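Local coordinates for Low molecular weight phosphotyrosine protein phosphatase 1 (Drosophila melanogaster, PDB 7CUY) that probably hydrolyses phosphotyrosine on proteins, and small aryl and acyl phosphates, as a low molecular weight protein tyrosine phosphatase, at residues D52-H62 with E128-Y138; E106-L115 with C141-R152. All coordinates share one frame; numbering follows the deposited sequence.

The two contacts illustrate how one long C-terminal helix can serve two distant parts of an alpha/beta fold. Following the chain from the N terminus, strands 3-9 and 35-41 are laid down before helix 53-61, which waits for its partner until the chain has added strands 83-86 and 106-109. Contact 1 then closes a long loop, joining 52-62 to 128-138 at the start of helix 132-153. Contact 2 closes a shorter one, bringing the edge strand 106-109 and the turn after it against the later part of the same helix. The segments alternate along the chain, so the two loops cross, with contact centres about 20 Å apart.

Contact 1. Residues D52-H62 with E128-Y138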
loop_
_atom_site.group_PDB
_atom_site.type_symbol
_atom_site.label_atom_id
_atom_site.label_comp_id
_atom_site.label_asym_id
_atom_site.label_seq_id
_atom_site.Cartn_x
_atom_site.Cartn_y
_atom_site.Cartn_z
ATOM N N ASP A 52 -4.741 -2.567 12.097
ATOM C CA ASP A 52 -4.748 -1.851 13.364
ATOM C C ASP A 52 -6.089 -1.140 13.544
ATOM O O ASP A 52 -6.595 -0.531 12.594
ATOM C CB ASP A 52 -3.611 -0.826 13.413
ATOM C CG ASP A 52 -3.503 -0.139 14.771
ATOM O OD1 ASP A 52 -2.698 -0.606 15.606
ATOM O OD2 ASP A 52 -4.219 0.858 15.011
ATOM N N PRO A 53 -6.695 -1.210 14.730
ATOM C CA PRO A 53 -7.963 -0.494 14.955
ATOM C C PRO A 53 -7.922 0.953 14.518
ATOM O O PRO A 53 -8.950 1.487 14.070
ATOM C CB PRO A 53 -8.188 -0.626 16.474
ATOM C CG PRO A 53 -6.988 -1.310 17.029
ATOM C CD PRO A 53 -6.296 -2.016 15.893
ATOM N N ARG A 54 -6.756 1.601 14.600
ATOM C CA ARG A 54 -6.670 2.999 14.184
ATOM C C ARG A 54 -6.687 3.126 12.669
ATOM O O ARG A 54 -7.165 4.138 12.138
ATOM C CB ARG A 54 -5.416 3.648 14.760
ATOM C CG ARG A 54 -5.335 3.572 16.280
ATOM C CD ARG A 54 -3.963 3.973 16.789
ATOM N NE ARG A 54 -2.971 2.921 16.567
ATOM C CZ ARG A 54 -1.700 3.000 16.948
ATOM N NH1 ARG A 54 -1.256 4.088 17.573
ATOM N NH2 ARG A 54 -0.875 1.994 16.705
ATOM N N ALA A 55 -6.171 2.122 11.956
ATOM C CA ALA A 55 -6.315 2.129 10.503
ATOM C C ALA A 55 -7.775 1.925 10.105
ATOM O O ALA A 55 -8.299 2.629 9.232
ATOM C CB ALA A 55 -5.432 1.052 9.878
ATOM N N ILE A 56 -8.449 0.968 10.743
ATOM C CA ILE A 56 -9.864 0.740 10.446
ATOM C C ILE A 56 -10.674 2.001 10.726
ATOM O O ILE A 56 -11.464 2.457 9.888
ATOM C CB ILE A 56 -10.382 -0.473 11.238
ATOM C CG1 ILE A 56 -9.700 -1.737 10.723
ATOM C CG2 ILE A 56 -11.884 -0.578 11.126
ATOM C CD1 ILE A 56 -9.821 -2.929 11.644
ATOM N N SER A 57 -10.452 2.617 11.884
ATOM C CA SER A 57 -11.247 3.785 12.232
ATOM C C SER A 57 -10.954 4.951 11.306
ATOM O O SER A 57 -11.866 5.718 10.962
ATOM C CB SER A 57 -11.005 4.163 13.688
ATOM O OG SER A 57 -11.430 3.090 14.520
ATOM N N THR A 58 -9.691 5.104 10.880
ATOM C CA THR A 58 -9.369 6.179 9.945
ATOM C C THR A 58 -10.122 6.010 8.632
ATOM O O THR A 58 -10.637 6.985 8.074
ATOM C CB THR A 58 -7.864 6.231 9.676
ATOM O OG1 THR A 58 -7.178 6.597 10.875
ATOM C CG2 THR A 58 -7.565 7.243 8.601
ATOM N N LEU A 59 -10.184 4.782 8.111
ATOM C CA LEU A 59 -10.902 4.566 6.858
ATOM C C LEU A 59 -12.399 4.846 7.030
ATOM O O LEU A 59 -13.001 5.539 6.200
ATOM C CB LEU A 59 -10.653 3.142 6.347
ATOM C CG LEU A 59 -9.216 2.909 5.866
ATOM C CD1 LEU A 59 -8.886 1.409 5.639
ATOM C CD2 LEU A 59 -8.932 3.743 4.605
ATOM N N GLN A 60 -12.999 4.334 8.119
ATOM C CA GLN A 60 -14.385 4.647 8.474
ATOM C C GLN A 60 -14.653 6.145 8.469
ATOM O O GLN A 60 -15.645 6.606 7.899
ATOM C CB GLN A 60 -14.713 4.087 9.853
ATOM C CG GLN A 60 -14.788 2.590 9.945
ATOM C CD GLN A 60 -15.640 2.149 11.116
ATOM O OE1 GLN A 60 -15.417 2.582 12.249
ATOM N NE2 GLN A 60 -16.626 1.289 10.852
ATOM N N LYS A 61 -13.781 6.920 9.120
ATOM C CA LYS A 61 -13.905 8.374 9.111
ATOM C C LYS A 61 -14.125 8.903 7.703
ATOM O O LYS A 61 -14.817 9.911 7.513
ATOM C CB LYS A 61 -12.652 9.000 9.724
ATOM C CG LYS A 61 -12.574 10.513 9.658
ATOM C CD LYS A 61 -11.123 10.991 9.830
ATOM C CE LYS A 61 -11.026 12.483 10.187
ATOM N NZ LYS A 61 -11.511 12.789 11.568
ATOM N N HIS A 62 -13.566 8.223 6.703
ATOM C CA HIS A 62 -13.684 8.644 5.317
ATOM C C HIS A 62 -14.618 7.748 4.529
ATOM O O HIS A 62 -14.558 7.727 3.296
ATOM C CB HIS A 62 -12.304 8.700 4.666
ATOM C CG HIS A 62 -11.385 9.683 5.314
ATOM N ND1 HIS A 62 -11.310 11.001 4.917
ATOM C CD2 HIS A 62 -10.501 9.545 6.328
ATOM C CE1 HIS A 62 -10.423 11.635 5.663
ATOM N NE2 HIS A 62 -9.921 10.775 6.530
ATOM N N GLU A 128 3.067 5.712 17.651
ATOM C CA GLU A 128 2.424 6.887 18.204
ATOM C C GLU A 128 1.276 6.452 19.106
ATOM O O GLU A 128 0.764 5.333 19.008
ATOM C CB GLU A 128 1.912 7.798 17.088
ATOM C CG GLU A 128 3.004 8.226 16.120
ATOM C CD GLU A 128 2.463 8.791 14.807
ATOM O OE1 GLU A 128 1.256 9.142 14.769
ATOM O OE2 GLU A 128 3.239 8.871 13.817
ATOM N N ARG A 129 0.871 7.340 20.009
ATOM C CA ARG A 129 -0.265 7.000 20.859
ATOM C C ARG A 129 -1.555 6.985 20.050
ATOM O O ARG A 129 -2.257 5.964 19.992
ATOM C CB ARG A 129 -0.395 7.983 22.016
ATOM C CG ARG A 129 0.689 7.920 23.040
ATOM C CD ARG A 129 0.375 8.959 24.097
ATOM N NE ARG A 129 -0.954 8.725 24.645
ATOM C CZ ARG A 129 -1.175 8.130 25.809
ATOM N NH1 ARG A 129 -0.138 7.739 26.548
ATOM N NH2 ARG A 129 -2.423 7.944 26.235
ATOM N N GLY A 130 -1.875 8.121 19.412
ATOM C CA GLY A 130 -3.148 8.315 18.749
ATOM C C GLY A 130 -3.142 7.824 17.316
ATOM O O GLY A 130 -2.288 7.038 16.899
ATOM N N ALA A 131 -4.112 8.309 16.545
ATOM C CA ALA A 131 -4.266 7.890 15.162
ATOM C C ALA A 131 -3.897 8.977 14.162
ATOM O O ALA A 131 -4.165 8.812 12.966
ATOM C CB ALA A 131 -5.699 7.410 14.918
ATOM N N GLU A 132 -3.259 10.067 14.610
ATOM C CA GLU A 132 -2.924 11.155 13.696
ATOM C C GLU A 132 -2.032 10.674 12.564
ATOM O O GLU A 132 -2.217 11.083 11.416
ATOM C CB GLU A 132 -2.245 12.303 14.442
ATOM N N GLY A 133 -1.059 9.809 12.864
ATOM C CA GLY A 133 -0.185 9.302 11.821
ATOM C C GLY A 133 -0.892 8.447 10.789
ATOM O O GLY A 133 -0.401 8.314 9.662
ATOM N N PHE A 134 -2.022 7.847 11.156
ATOM C CA PHE A 134 -2.798 7.080 10.194
ATOM C C PHE A 134 -3.522 8.011 9.236
ATOM O O PHE A 134 -3.611 7.744 8.029
ATOM C CB PHE A 134 -3.791 6.180 10.931
ATOM C CG PHE A 134 -3.139 5.078 11.738
ATOM C CD1 PHE A 134 -2.452 5.366 12.909
ATOM C CD2 PHE A 134 -3.248 3.749 11.343
ATOM C CE1 PHE A 134 -1.856 4.349 13.659
ATOM C CE2 PHE A 134 -2.657 2.725 12.082
ATOM C CZ PHE A 134 -1.974 3.021 13.242
ATOM N N GLU A 135 -4.046 9.115 9.768
ATOM C CA GLU A 135 -4.705 10.104 8.930
ATOM C C GLU A 135 -3.732 10.696 7.920
ATOM O O GLU A 135 -4.100 10.914 6.759
ATOM C CB GLU A 135 -5.331 11.186 9.813
ATOM C CG GLU A 135 -5.711 12.474 9.093
ATOM C CD GLU A 135 -6.930 12.314 8.184
ATOM O OE1 GLU A 135 -7.637 11.275 8.300
ATOM O OE2 GLU A 135 -7.171 13.232 7.360
ATOM N N THR A 136 -2.473 10.941 8.314
ATOM C CA THR A 136 -1.580 11.555 7.332
ATOM C C THR A 136 -1.170 10.540 6.269
ATOM O O THR A 136 -1.092 10.880 5.082
ATOM C CB THR A 136 -0.354 12.218 7.992
ATOM O OG1 THR A 136 0.818 11.405 7.854
ATOM C CG2 THR A 136 -0.597 12.490 9.436
ATOM N N ALA A 137 -0.955 9.281 6.667
ATOM C CA ALA A 137 -0.772 8.213 5.689
ATOM C C ALA A 137 -1.953 8.141 4.719
ATOM O O ALA A 137 -1.773 7.981 3.504
ATOM C CB ALA A 137 -0.590 6.876 6.409
ATOM N N TYR A 138 -3.175 8.231 5.244
ATOM C CA TYR A 138 -4.345 8.225 4.376
ATOM C C TYR A 138 -4.291 9.386 3.379
ATOM O O TYR A 138 -4.453 9.189 2.168
ATOM C CB TYR A 138 -5.627 8.271 5.218
ATOM C CG TYR A 138 -6.867 8.457 4.372
ATOM C CD1 TYR A 138 -7.543 7.367 3.868
ATOM C CD2 TYR A 138 -7.345 9.733 4.063
ATOM C CE1 TYR A 138 -8.659 7.518 3.079
ATOM C CE2 TYR A 138 -8.464 9.897 3.270
ATOM C CZ TYR A 138 -9.119 8.785 2.780
ATOM O OH TYR A 138 -10.242 8.927 1.987
#
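One arginine nitrogen, R54 NH1, is shared among three successive backbone carbonyls: it lies 2.8 Å from E128 O and 3.2 Å from G130 O, with a weak third bond to R129 O. This is helix-helix packing in the low molecular weight phosphatase fold, helix 53-61 crossing the start of helix 132-153 at -54°. NH1 stands above the carbonyl planes of both E128 and G130. D52 caps its helix through R54 N and pairs with R54 NE by the same OD2, from opposite faces of the carboxylate, while NH2 reaches Y126 O; the guanidinium is thus fixed in rotation. F134 CE1 lies over one guanidinium face, and R54 CB sits 3.7 Å from the centroid of the F134 ring. D52 and A55 touch that ring obliquely, and T58 OG1 rests against F134 CB. The F134 side chain is about 7 Å from those of R15 and D124, probably catalytic. The H62 and Y138 rings stack face to face, planes 19° apart. E135, its CG anti to the backbone N (chi1 164°) and its chain bent at the next bond, brings its carboxylate to the imidazole edge, where H62 NE2 meets the syn lone pair of E135 OE1 at 2.9 Å.

Contact 2. Residues E106-L115 with C141-R152; sequences ELLMLGDFGL and CVVACAAFMKER
Strand 106-109 and helix 141-152 run at 142° to each other with axes 12.1 Å apart, and the backbones come closest beyond the strand, where the CA atoms of G114 and A144 are 4.7 Å apart. There the A144 CA-H points at F113 O, with A144 CA 3.2 Å from that oxygen, and the A147 methyl lies against G114, which has no side chain in the way. This is a helix packed on one face of a parallel sheet, at its edge strand, as in Rossmann-like alpha/beta folds. F113 fills the middle of the contact. The edge of F148, led by CD2, is directed at the centre of the F113 face in a T-shaped pair, planes 80° apart, and F148 also meets Y83 and F85 edge-to-face, which joins the helix to strand 83-86. L110 sets its CG 3.7 Å from A144 CB and turns CD2 to the sulfurs of C141 and C145. L115 CD2 rests on V143 CG1 at 3.6 Å. Toward the C-terminal end of the helix segment R152, bent at chi2 (-68°), turns one guanidinium face to the CZ edge of F113, the planes almost perpendicular. R152 NH1 gives a nearly straight bond of 2.9 Å to E106 OE1, on its syn side. The chemistry is therefore divided: an apolar, aromatic interior closed at one end by a salt bridge, whose opposite charges probably stabilise each other beside the ring.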
loop_
_atom_site.group_PDB
_atom_site.type_symbol
_atom_site.label_atom_id
_atom_site.label_comp_id
_atom_site.label_asym_id
_atom_site.label_seq_id
_atom_site.Cartn_x
_atom_site.Cartn_y
_atom_site.Cartn_z
ATOM N N GLU A 106 7.342 -4.603 -11.067
ATOM C CA GLU A 106 8.027 -3.324 -10.952
ATOM C C GLU A 106 7.975 -2.865 -9.494
ATOM O O GLU A 106 6.887 -2.737 -8.921
ATOM C CB GLU A 106 7.374 -2.296 -11.887
ATOM C CG GLU A 106 8.251 -1.084 -12.169
ATOM C CD GLU A 106 7.583 -0.020 -13.050
ATOM O OE1 GLU A 106 7.923 1.179 -12.889
ATOM O OE2 GLU A 106 6.748 -0.376 -13.908
ATOM N N LEU A 107 9.137 -2.595 -8.897
ATOM C CA LEU A 107 9.202 -2.188 -7.492
ATOM C C LEU A 107 9.211 -0.667 -7.398
ATOM O O LEU A 107 10.148 -0.011 -7.874
ATOM C CB LEU A 107 10.443 -2.746 -6.797
ATOM C CG LEU A 107 10.782 -4.214 -7.018
ATOM C CD1 LEU A 107 11.940 -4.627 -6.096
ATOM C CD2 LEU A 107 9.561 -5.104 -6.818
ATOM N N LEU A 108 8.193 -0.106 -6.768
ATOM C CA LEU A 108 8.051 1.337 -6.691
ATOM C C LEU A 108 7.812 1.730 -5.246
ATOM O O LEU A 108 7.356 0.934 -4.431
ATOM C CB LEU A 108 6.893 1.832 -7.588
ATOM C CG LEU A 108 7.030 1.391 -9.054
ATOM C CD1 LEU A 108 5.732 1.596 -9.795
ATOM C CD2 LEU A 108 8.207 2.110 -9.756
ATOM N N MET A 109 8.121 2.968 -4.926
ATOM C CA MET A 109 7.744 3.513 -3.637
ATOM C C MET A 109 6.527 4.404 -3.854
ATOM O O MET A 109 6.541 5.266 -4.740
ATOM C CB MET A 109 8.906 4.288 -3.010
ATOM C CG MET A 109 8.663 4.519 -1.549
ATOM S SD MET A 109 10.007 5.358 -0.725
ATOM C CE MET A 109 9.786 7.015 -1.381
ATOM N N LEU A 110 5.456 4.158 -3.084
ATOM C CA LEU A 110 4.170 4.783 -3.409
ATOM C C LEU A 110 4.278 6.310 -3.435
ATOM O O LEU A 110 3.715 6.966 -4.321
ATOM C CB LEU A 110 3.094 4.325 -2.417
ATOM C CG LEU A 110 1.690 4.910 -2.667
ATOM C CD1 LEU A 110 1.258 4.675 -4.085
ATOM C CD2 LEU A 110 0.662 4.323 -1.714
ATOM N N GLY A 111 5.031 6.892 -2.501
ATOM C CA GLY A 111 5.087 8.337 -2.415
ATOM C C GLY A 111 5.893 9.011 -3.514
ATOM O O GLY A 111 5.907 10.243 -3.568
ATOM N N ASP A 112 6.570 8.252 -4.375
ATOM C CA ASP A 112 7.198 8.891 -5.530
ATOM C C ASP A 112 6.163 9.382 -6.547
ATOM O O ASP A 112 6.533 10.005 -7.552
ATOM C CB ASP A 112 8.191 7.933 -6.204
ATOM C CG ASP A 112 9.542 7.861 -5.467
ATOM O OD1 ASP A 112 9.822 8.741 -4.628
ATOM O OD2 ASP A 112 10.330 6.923 -5.736
ATOM N N PHE A 113 4.876 9.131 -6.310
ATOM C CA PHE A 113 3.816 9.609 -7.182
ATOM C C PHE A 113 3.011 10.661 -6.439
ATOM O O PHE A 113 2.681 10.477 -5.263
ATOM C CB PHE A 113 2.946 8.442 -7.664
ATOM C CG PHE A 113 3.699 7.483 -8.533
ATOM C CD1 PHE A 113 3.760 7.676 -9.904
ATOM C CD2 PHE A 113 4.430 6.444 -7.969
ATOM C CE1 PHE A 113 4.493 6.815 -10.710
ATOM C CE2 PHE A 113 5.169 5.579 -8.761
ATOM C CZ PHE A 113 5.205 5.756 -10.129
ATOM N N GLY A 114 2.761 11.785 -7.104
ATOM C CA GLY A 114 1.905 12.842 -6.560
ATOM C C GLY A 114 2.443 13.756 -5.478
ATOM O O GLY A 114 2.305 14.978 -5.571
ATOM N N LEU A 115 3.054 13.195 -4.442
ATOM C CA LEU A 115 3.474 14.018 -3.321
ATOM C C LEU A 115 4.696 14.852 -3.687
ATOM O O LEU A 115 5.442 14.539 -4.615
ATOM C CB LEU A 115 3.773 13.141 -2.113
ATOM C CG LEU A 115 2.601 12.180 -1.908
ATOM C CD1 LEU A 115 2.987 11.012 -1.021
ATOM C CD2 LEU A 115 1.423 12.964 -1.331
ATOM N N CYS A 141 -1.712 8.588 0.710
ATOM C CA CYS A 141 -2.182 7.559 -0.208
ATOM C C CYS A 141 -3.229 8.100 -1.183
ATOM O O CYS A 141 -3.264 7.703 -2.353
ATOM C CB CYS A 141 -2.750 6.389 0.594
ATOM S SG CYS A 141 -1.475 5.493 1.524
ATOM N N VAL A 142 -4.119 8.968 -0.712
ATOM C CA VAL A 142 -5.118 9.537 -1.612
ATOM C C VAL A 142 -4.441 10.266 -2.770
ATOM O O VAL A 142 -4.806 10.085 -3.941
ATOM C CB VAL A 142 -6.064 10.457 -0.824
ATOM C CG1 VAL A 142 -6.929 11.303 -1.777
ATOM C CG2 VAL A 142 -6.933 9.625 0.104
ATOM N N VAL A 143 -3.407 11.056 -2.470
ATOM C CA VAL A 143 -2.717 11.806 -3.510
ATOM C C VAL A 143 -1.852 10.883 -4.364
ATOM O O VAL A 143 -1.875 10.954 -5.596
ATOM C CB VAL A 143 -1.892 12.944 -2.887
ATOM C CG1 VAL A 143 -1.007 13.620 -3.949
ATOM C CG2 VAL A 143 -2.825 13.974 -2.195
ATOM N N ALA A 144 -1.066 10.015 -3.724
ATOM C CA ALA A 144 -0.162 9.138 -4.465
ATOM C C ALA A 144 -0.928 8.179 -5.372
ATOM O O ALA A 144 -0.563 7.977 -6.534
ATOM C CB ALA A 144 0.723 8.351 -3.487
ATOM N N CYS A 145 -1.984 7.556 -4.847
ATOM C CA CYS A 145 -2.701 6.553 -5.624
ATOM C C CYS A 145 -3.322 7.161 -6.872
ATOM O O CYS A 145 -3.221 6.591 -7.964
ATOM C CB CYS A 145 -3.785 5.890 -4.769
ATOM S SG CYS A 145 -3.171 4.684 -3.541
ATOM N N ALA A 146 -3.990 8.306 -6.725
ATOM C CA ALA A 146 -4.538 9.002 -7.884
ATOM C C ALA A 146 -3.469 9.245 -8.943
ATOM O O ALA A 146 -3.649 8.904 -10.120
ATOM C CB ALA A 146 -5.158 10.322 -7.429
ATOM N N ALA A 147 -2.335 9.828 -8.533
ATOM C CA ALA A 147 -1.294 10.194 -9.489
ATOM C C ALA A 147 -0.741 8.964 -10.201
ATOM O O ALA A 147 -0.594 8.963 -11.429
ATOM C CB ALA A 147 -0.176 10.964 -8.787
ATOM N N PHE A 148 -0.440 7.897 -9.447
ATOM C CA PHE A 148 -0.022 6.642 -10.073
ATOM C C PHE A 148 -1.069 6.132 -11.057
ATOM O O PHE A 148 -0.747 5.746 -12.188
ATOM C CB PHE A 148 0.231 5.567 -9.018
ATOM C CG PHE A 148 0.471 4.201 -9.608
ATOM C CD1 PHE A 148 -0.508 3.232 -9.570
ATOM C CD2 PHE A 148 1.677 3.904 -10.219
ATOM C CE1 PHE A 148 -0.299 1.967 -10.122
ATOM C CE2 PHE A 148 1.903 2.655 -10.771
ATOM C CZ PHE A 148 0.903 1.681 -10.723
ATOM N N MET A 149 -2.327 6.066 -10.617
ATOM C CA MET A 149 -3.394 5.595 -11.497
ATOM C C MET A 149 -3.454 6.418 -12.773
ATOM O O MET A 149 -3.528 5.869 -13.884
ATOM C CB MET A 149 -4.740 5.660 -10.782
ATOM C CG MET A 149 -5.900 5.314 -11.696
ATOM S SD MET A 149 -7.470 5.458 -10.845
ATOM C CE MET A 149 -7.635 7.262 -10.863
ATOM N N LYS A 150 -3.419 7.741 -12.636
ATOM C CA LYS A 150 -3.530 8.591 -13.818
ATOM C C LYS A 150 -2.339 8.404 -14.753
ATOM O O LYS A 150 -2.516 8.229 -15.967
ATOM C CB LYS A 150 -3.690 10.052 -13.396
ATOM C CG LYS A 150 -5.145 10.460 -13.225
ATOM C CD LYS A 150 -5.282 11.720 -12.405
ATOM C CE LYS A 150 -6.530 12.477 -12.774
ATOM N NZ LYS A 150 -7.744 11.737 -12.409
ATOM N N GLU A 151 -1.113 8.421 -14.214
ATOM C CA GLU A 151 0.071 8.315 -15.070
ATOM C C GLU A 151 0.230 6.916 -15.643
ATOM O O GLU A 151 0.280 6.734 -16.863
ATOM C CB GLU A 151 1.333 8.676 -14.295
ATOM C CG GLU A 151 1.404 10.091 -13.846
ATOM C CD GLU A 151 2.569 10.296 -12.912
ATOM O OE1 GLU A 151 3.660 9.740 -13.207
ATOM O OE2 GLU A 151 2.378 10.977 -11.879
ATOM N N ARG A 152 0.357 5.916 -14.775
ATOM C CA ARG A 152 0.769 4.592 -15.231
ATOM C C ARG A 152 -0.396 3.711 -15.619
ATOM O O ARG A 152 -0.276 2.915 -16.547
ATOM C CB ARG A 152 1.567 3.870 -14.150
ATOM C CG ARG A 152 2.802 4.602 -13.745
ATOM C CD ARG A 152 3.836 4.618 -14.876
ATOM N NE ARG A 152 5.106 5.090 -14.340
ATOM C CZ ARG A 152 6.045 4.292 -13.837
ATOM N NH1 ARG A 152 5.875 2.974 -13.830
ATOM N NH2 ARG A 152 7.154 4.821 -13.344
#